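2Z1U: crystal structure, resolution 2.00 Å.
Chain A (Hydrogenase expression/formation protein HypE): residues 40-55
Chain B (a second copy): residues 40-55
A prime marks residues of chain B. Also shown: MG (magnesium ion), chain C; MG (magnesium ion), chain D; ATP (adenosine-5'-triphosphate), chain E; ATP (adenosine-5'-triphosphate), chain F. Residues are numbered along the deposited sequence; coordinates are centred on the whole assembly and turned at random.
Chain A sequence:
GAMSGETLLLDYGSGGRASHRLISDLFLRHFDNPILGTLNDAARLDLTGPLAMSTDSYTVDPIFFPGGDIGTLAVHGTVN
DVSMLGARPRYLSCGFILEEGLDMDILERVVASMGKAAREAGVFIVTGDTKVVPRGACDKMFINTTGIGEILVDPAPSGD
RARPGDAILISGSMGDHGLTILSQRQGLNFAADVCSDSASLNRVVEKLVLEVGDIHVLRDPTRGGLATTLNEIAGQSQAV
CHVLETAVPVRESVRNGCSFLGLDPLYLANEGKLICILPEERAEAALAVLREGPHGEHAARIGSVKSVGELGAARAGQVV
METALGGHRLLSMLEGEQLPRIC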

# COMPACT_ATOMS: atom_id res chain seq x y z
N ASN A 40 -12.57 -6.75 -8.99
CA ASN A 40 -12.95 -7.55 -7.84
C ASN A 40 -12.29 -6.98 -6.58
O ASN A 40 -11.53 -6.00 -6.66
CB ASN A 40 -12.54 -9.01 -8.06
CG ASN A 40 -13.48 -9.74 -9.01
OD1 ASN A 40 -13.06 -10.61 -9.78
ND2 ASN A 40 -14.76 -9.40 -8.98
N ASP A 41 -12.56 -7.62 -5.43
CA ASP A 41 -11.97 -7.18 -4.16
C ASP A 41 -10.45 -7.39 -4.10
O ASP A 41 -9.78 -6.80 -3.25
CB ASP A 41 -12.59 -7.95 -3.01
CG ASP A 41 -14.04 -7.64 -2.86
OD1 ASP A 41 -14.88 -8.44 -3.33
OD2 ASP A 41 -14.32 -6.58 -2.27
N ALA A 42 -9.94 -8.24 -4.98
CA ALA A 42 -8.50 -8.45 -5.10
C ALA A 42 -8.16 -8.80 -6.54
O ALA A 42 -9.04 -9.22 -7.30
CB ALA A 42 -8.02 -9.56 -4.14
N ALA A 43 -6.89 -8.64 -6.89
CA ALA A 43 -6.39 -9.06 -8.18
C ALA A 43 -5.86 -10.49 -8.10
O ALA A 43 -5.19 -10.86 -7.13
CB ALA A 43 -5.28 -8.10 -8.62
N ARG A 44 -6.14 -11.29 -9.12
CA ARG A 44 -5.58 -12.64 -9.26
C ARG A 44 -4.26 -12.56 -10.00
O ARG A 44 -4.18 -11.99 -11.10
CB ARG A 44 -6.54 -13.59 -10.01
CG ARG A 44 -5.93 -14.97 -10.22
CD ARG A 44 -6.54 -15.70 -11.39
NE ARG A 44 -5.63 -16.73 -11.91
CZ ARG A 44 -5.76 -18.03 -11.66
NH1 ARG A 44 -6.78 -18.47 -10.91
NH2 ARG A 44 -4.89 -18.89 -12.17
N LEU A 45 -3.23 -13.15 -9.39
CA LEU A 45 -1.87 -13.09 -9.87
C LEU A 45 -1.27 -14.49 -10.05
O LEU A 45 -1.38 -15.34 -9.16
CB LEU A 45 -1.03 -12.28 -8.87
CG LEU A 45 -0.80 -10.77 -9.00
CD1 LEU A 45 -1.90 -9.97 -9.68
CD2 LEU A 45 -0.42 -10.18 -7.67
N ASP A 46 -0.65 -14.74 -11.19
CA ASP A 46 0.09 -15.99 -11.39
C ASP A 46 1.57 -15.75 -11.29
O ASP A 46 2.18 -15.30 -12.26
CB ASP A 46 -0.23 -16.60 -12.75
CG ASP A 46 -1.61 -17.14 -12.83
OD1 ASP A 46 -1.98 -17.96 -11.96
OD2 ASP A 46 -2.33 -16.73 -13.77
N LEU A 47 2.17 -16.07 -10.14
CA LEU A 47 3.59 -15.76 -9.91
C LEU A 47 4.49 -16.94 -9.47
O LEU A 47 4.05 -17.84 -8.76
CB LEU A 47 3.72 -14.59 -8.93
CG LEU A 47 3.35 -13.19 -9.42
CD1 LEU A 47 3.24 -12.24 -8.23
CD2 LEU A 47 4.38 -12.68 -10.41
N THR A 48 5.76 -16.89 -9.89
CA THR A 48 6.71 -17.96 -9.56
C THR A 48 7.49 -17.80 -8.24
O THR A 48 8.53 -17.12 -8.18
CB THR A 48 7.68 -18.28 -10.74
OG1 THR A 48 6.93 -18.39 -11.96
CG2 THR A 48 8.43 -19.61 -10.51
N GLY A 49 6.97 -18.38 -7.12
CA GLY A 49 7.71 -18.98 -6.03
C GLY A 49 8.27 -17.96 -5.07
O GLY A 49 7.58 -17.43 -4.16
N PRO A 50 9.65 -17.83 -5.02
CA PRO A 50 10.27 -16.85 -4.13
C PRO A 50 10.00 -15.46 -4.69
O PRO A 50 10.36 -15.17 -5.83
CB PRO A 50 11.77 -17.19 -4.21
CG PRO A 50 11.86 -18.49 -4.98
CD PRO A 50 10.63 -18.56 -5.82
N LEU A 51 9.32 -14.64 -3.90
CA LEU A 51 8.87 -13.32 -4.35
C LEU A 51 9.46 -12.23 -3.49
O LEU A 51 9.85 -12.48 -2.35
CB LEU A 51 7.34 -13.23 -4.32
CG LEU A 51 6.55 -14.32 -5.05
CD1 LEU A 51 5.10 -14.15 -4.76
CD2 LEU A 51 6.81 -14.31 -6.55
N ALA A 52 9.53 -11.03 -4.04
CA ALA A 52 9.93 -9.85 -3.29
C ALA A 52 8.75 -8.86 -3.22
O ALA A 52 8.11 -8.60 -4.24
CB ALA A 52 11.14 -9.22 -3.92
N MET A 53 8.47 -8.34 -2.03
CA MET A 53 7.36 -7.42 -1.81
C MET A 53 7.81 -6.16 -1.05
O MET A 53 8.49 -6.25 -0.01
CB MET A 53 6.23 -8.12 -1.04
CG MET A 53 5.04 -7.22 -0.65
SD MET A 53 3.83 -8.06 0.42
CE MET A 53 2.37 -7.07 0.16
N SER A 54 7.43 -5.00 -1.56
CA SER A 54 7.78 -3.70 -0.94
C SER A 54 6.61 -2.73 -1.00
O SER A 54 5.83 -2.75 -1.98
CB SER A 54 8.95 -3.09 -1.72
OG SER A 54 9.32 -1.84 -1.17
N THR A 55 6.47 -1.88 0.01
CA THR A 55 5.48 -0.80 -0.06
C THR A 55 6.13 0.56 0.25
O THR A 55 7.05 0.63 1.04
CB THR A 55 4.28 -1.04 0.90
OG1 THR A 55 3.22 -0.15 0.54
CG2 THR A 55 4.65 -0.79 2.39
N ASN B 40 15.30 -5.15 4.88
CA ASN B 40 15.80 -4.89 3.55
C ASN B 40 14.81 -4.00 2.79
O ASN B 40 13.74 -3.65 3.32
CB ASN B 40 16.03 -6.21 2.80
CG ASN B 40 17.31 -6.92 3.26
OD1 ASN B 40 17.36 -8.15 3.30
ND2 ASN B 40 18.33 -6.15 3.60
N ASP B 41 15.14 -3.67 1.54
CA ASP B 41 14.26 -2.84 0.70
C ASP B 41 12.96 -3.54 0.32
O ASP B 41 12.00 -2.89 -0.10
CB ASP B 41 14.98 -2.46 -0.58
CG ASP B 41 16.16 -1.58 -0.33
OD1 ASP B 41 17.30 -2.10 -0.31
OD2 ASP B 41 15.92 -0.38 -0.14
N ALA B 42 12.95 -4.87 0.45
CA ALA B 42 11.73 -5.65 0.23
C ALA B 42 11.76 -6.88 1.13
O ALA B 42 12.82 -7.28 1.59
CB ALA B 42 11.60 -6.06 -1.25
N ALA B 43 10.59 -7.47 1.32
CA ALA B 43 10.46 -8.72 2.04
C ALA B 43 10.53 -9.90 1.06
O ALA B 43 9.94 -9.84 -0.02
CB ALA B 43 9.14 -8.74 2.80
N ARG B 44 11.25 -10.95 1.44
CA ARG B 44 11.28 -12.20 0.68
C ARG B 44 10.15 -13.10 1.13
O ARG B 44 10.00 -13.37 2.33
CB ARG B 44 12.62 -12.94 0.84
CG ARG B 44 12.64 -14.28 0.11
CD ARG B 44 13.64 -15.25 0.70
NE ARG B 44 13.29 -16.63 0.38
CZ ARG B 44 13.88 -17.35 -0.56
NH1 ARG B 44 14.87 -16.83 -1.28
NH2 ARG B 44 13.49 -18.60 -0.78
N LEU B 45 9.36 -13.56 0.16
CA LEU B 45 8.16 -14.34 0.40
C LEU B 45 8.19 -15.66 -0.37
O LEU B 45 8.50 -15.70 -1.56
CB LEU B 45 6.94 -13.51 -0.04
CG LEU B 45 6.16 -12.60 0.93
CD1 LEU B 45 6.94 -12.01 2.09
CD2 LEU B 45 5.40 -11.55 0.17
N ASP B 46 7.87 -16.76 0.31
CA ASP B 46 7.72 -18.05 -0.37
C ASP B 46 6.26 -18.40 -0.51
O ASP B 46 5.66 -18.89 0.45
CB ASP B 46 8.43 -19.16 0.40
CG ASP B 46 9.91 -19.04 0.33
OD1 ASP B 46 10.45 -18.96 -0.80
OD2 ASP B 46 10.53 -19.03 1.41
N LEU B 47 5.69 -18.18 -1.69
CA LEU B 47 4.25 -18.39 -1.88
C LEU B 47 3.83 -19.30 -3.05
O LEU B 47 4.48 -19.35 -4.09
CB LEU B 47 3.53 -17.03 -1.99
CG LEU B 47 3.39 -16.19 -0.73
CD1 LEU B 47 2.96 -14.77 -1.10
CD2 LEU B 47 2.39 -16.81 0.23
N THR B 48 2.71 -20.02 -2.86
CA THR B 48 2.22 -20.95 -3.88
C THR B 48 1.27 -20.36 -4.95
O THR B 48 0.04 -20.25 -4.73
CB THR B 48 1.62 -22.25 -3.26
OG1 THR B 48 2.51 -22.75 -2.25
CG2 THR B 48 1.43 -23.35 -4.33
N GLY B 49 1.81 -19.91 -6.10
CA GLY B 49 1.23 -19.99 -7.43
C GLY B 49 0.19 -18.91 -7.67
O GLY B 49 0.48 -17.74 -7.99
N PRO B 50 -1.12 -19.33 -7.82
CA PRO B 50 -2.20 -18.36 -8.03
C PRO B 50 -2.41 -17.60 -6.73
O PRO B 50 -2.70 -18.21 -5.70
CB PRO B 50 -3.42 -19.23 -8.38
CG PRO B 50 -2.89 -20.64 -8.54
CD PRO B 50 -1.63 -20.71 -7.74
N LEU B 51 -2.22 -16.29 -6.78
CA LEU B 51 -2.27 -15.45 -5.59
C LEU B 51 -3.35 -14.40 -5.71
O LEU B 51 -3.77 -14.06 -6.82
CB LEU B 51 -0.92 -14.77 -5.35
CG LEU B 51 0.32 -15.66 -5.31
CD1 LEU B 51 1.54 -14.80 -5.24
CD2 LEU B 51 0.29 -16.64 -4.14
N ALA B 52 -3.81 -13.90 -4.57
CA ALA B 52 -4.74 -12.79 -4.53
C ALA B 52 -4.06 -11.59 -3.84
O ALA B 52 -3.44 -11.75 -2.79
CB ALA B 52 -6.00 -13.19 -3.82
N MET B 53 -4.17 -10.41 -4.45
CA MET B 53 -3.55 -9.19 -3.93
C MET B 53 -4.56 -8.03 -3.85
O MET B 53 -5.28 -7.74 -4.82
CB MET B 53 -2.35 -8.79 -4.80
CG MET B 53 -1.68 -7.46 -4.41
SD MET B 53 -0.39 -6.95 -5.61
CE MET B 53 0.59 -5.83 -4.62
N SER B 54 -4.60 -7.36 -2.71
CA SER B 54 -5.50 -6.22 -2.48
C SER B 54 -4.81 -5.11 -1.71
O SER B 54 -3.96 -5.39 -0.84
CB SER B 54 -6.70 -6.70 -1.66
OG SER B 54 -7.60 -5.64 -1.41
N THR B 55 -5.15 -3.85 -1.99
CA THR B 55 -4.67 -2.74 -1.17
C THR B 55 -5.83 -1.86 -0.70
O THR B 55 -6.81 -1.70 -1.41
CB THR B 55 -3.61 -1.88 -1.91
OG1 THR B 55 -2.94 -1.05 -0.96
CG2 THR B 55 -4.25 -0.97 -3.00
MG MG C . -14.08 -5.33 -0.31
MG MG D . 14.95 1.56 -0.99
PG ATP E . -13.60 -0.21 0.21
O1G ATP E . -12.33 0.55 -0.20
O2G ATP E . -14.82 0.66 0.16
O3G ATP E . -13.47 -1.01 1.50
PB ATP E . -13.05 -2.38 -1.65
O1B ATP E . -11.60 -2.07 -1.22
O2B ATP E . -13.52 -3.80 -1.55
O3B ATP E . -13.99 -1.33 -0.90
PA ATP E . -12.88 -0.52 -3.80
O1A ATP E . -14.22 0.21 -3.86
O2A ATP E . -11.83 0.24 -3.04
O3A ATP E . -13.15 -2.03 -3.22
O5' ATP E . -12.38 -0.93 -5.23
C5' ATP E . -13.27 -1.37 -6.26
C4' ATP E . -12.42 -1.83 -7.42
O4' ATP E . -11.78 -0.66 -7.97
C3' ATP E . -11.30 -2.77 -7.00
O3' ATP E . -11.14 -3.77 -8.02
C2' ATP E . -10.05 -1.90 -6.94
O2' ATP E . -8.90 -2.66 -7.30
C1' ATP E . -10.35 -0.80 -7.98
N9 ATP E . -9.75 0.52 -7.65
C8 ATP E . -10.18 1.40 -6.73
N7 ATP E . -9.39 2.50 -6.73
C5 ATP E . -8.43 2.28 -7.64
C6 ATP E . -7.26 3.03 -8.15
N6 ATP E . -6.96 4.23 -7.62
N1 ATP E . -6.53 2.46 -9.11
C2 ATP E . -6.80 1.25 -9.65
N3 ATP E . -7.86 0.53 -9.24
C4 ATP E . -8.68 1.00 -8.26
PG ATP F . 12.44 5.30 1.55
O1G ATP F . 11.04 5.10 2.15
O2G ATP F . 13.21 6.36 2.27
O3G ATP F . 12.45 5.45 0.03
PB ATP F . 13.03 2.45 1.68
O1B ATP F . 11.54 2.36 1.32
O2B ATP F . 14.01 1.69 0.83
O3B ATP F . 13.37 4.01 1.82
PA ATP F . 12.44 2.43 4.46
O1A ATP F . 13.38 3.44 5.12
O2A ATP F . 11.08 3.01 4.17
O3A ATP F . 13.20 1.81 3.15
O5' ATP F . 12.34 1.10 5.29
C5' ATP F . 13.47 0.53 5.98
C4' ATP F . 13.02 -0.81 6.51
O4' ATP F . 12.06 -0.55 7.55
C3' ATP F . 12.32 -1.66 5.46
O3' ATP F . 12.70 -3.03 5.68
C2' ATP F . 10.83 -1.50 5.77
O2' ATP F . 10.13 -2.70 5.44
C1' ATP F . 10.81 -1.22 7.28
N9 ATP F . 9.71 -0.32 7.72
C8 ATP F . 9.63 1.00 7.56
N7 ATP F . 8.48 1.48 8.10
C5 ATP F . 7.82 0.40 8.57
C6 ATP F . 6.52 0.17 9.26
N6 ATP F . 5.71 1.22 9.50
N1 ATP F . 6.22 -1.08 9.59
C2 ATP F . 7.00 -2.14 9.34
N3 ATP F . 8.20 -1.99 8.73
C4 ATP F . 8.63 -0.76 8.34
O HOH W 1 16.39 2.97 0.49
O HOH W 2 -16.15 -4.02 -0.86

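The two copies of HypE meet through residues 40-55 about an exact two-fold axis, so every contact described here occurs twice, except that of Leu51 with Leu51′, which straddles the axis and occurs once. In each chain a short strand, 43-46, lies against strand 50-55 of the other copy, their N-to-C directions 144° apart and their axes approaching to 4.5 Å. The pairing is antiparallel, with Ala43 opposite Met53′, Arg44 opposite Ala52′, Leu45 opposite Leu51′ and Asp46 opposite Pro50′.

Ala43 and Met53′ form a hydrogen-bonded pair, with Ala43 N donating to Met53′ O at 2.8 Å and Met53′ N to Ala43 O at 2.9 Å. Two residues on, Leu45 N reaches Leu51′ O at 2.8 Å and Leu51′ N returns to Leu45 O at 2.7 Å. A single, longer bond from Leu47 N to Gly49′ O, 3.2 Å but nearly straight, with an N-H...O angle of 173°, extends the ladder beyond these pairs. The intervening pairs are of the non-hydrogen-bonded type, which suits Pro50′, whose nitrogen carries no proton. Here CA-H...O contacts fill in: Pro50′ CA lies 3.3 Å from Leu45 O, Arg44 CA 3.4 Å from Leu51′ O, and Ala52′ CA 3.3 Å from Ala43 O.

Gly49 takes up phi 80° and psi -113°, and a positive phi by itself favours glycine. A CB on this residue would also run into its own neighbour, coming within 2.3 Å of Pro50 CD.

Side chains alternate between the two faces of the sheet. Ala43, Leu45, Leu51′ and Met53′ share one face, where the packing is apolar and largely buried. Leu45 CD2 rests 3.7 Å from Met53′ CB, while the CB atoms of Leu45 and Leu51′ stand 4.3 Å apart. Leu45 itself lies between rotamer wells, with chi1 -93° and chi2 29°. Leu51 meets its own symmetry mate, CD1 of Leu51 to CD1 of Leu51′ being 3.7 Å, and this self-contact joins the two halves of the interface. Leu47 CD1 adds a looser contact to Leu51′ CD1 at 4.3 Å.

The face that carries Arg44, Asp46, Pro50′ and Ala52′ is different in character. Within one chain Arg44 and Asp46 follow the same strand two residues apart, so their side chains emerge on the same side and can form a salt bridge, Arg44 NH2 to Asp46 OD1 at 3.1 Å; the hydrogen bond within it is weak, its angle only 125°. Pro50′ CB lies over one face of the Arg44 guanidinium, 4.1 Å from Arg44 NH2, leaving the charged group exposed yet partly covered by the other copy.

Beyond Ala43, Ala42 points toward the partner chain, its CB 4.0 Å from Ser54′ CB and 4.2 Å from Ala52′ CB. The neighbouring Asp41 binds magnesium through OD2 at 2.3 Å from MG, and ATP O3' donates to Asn40 O at 2.6 Å, so the nucleotide site directly adjoins the dimer contact.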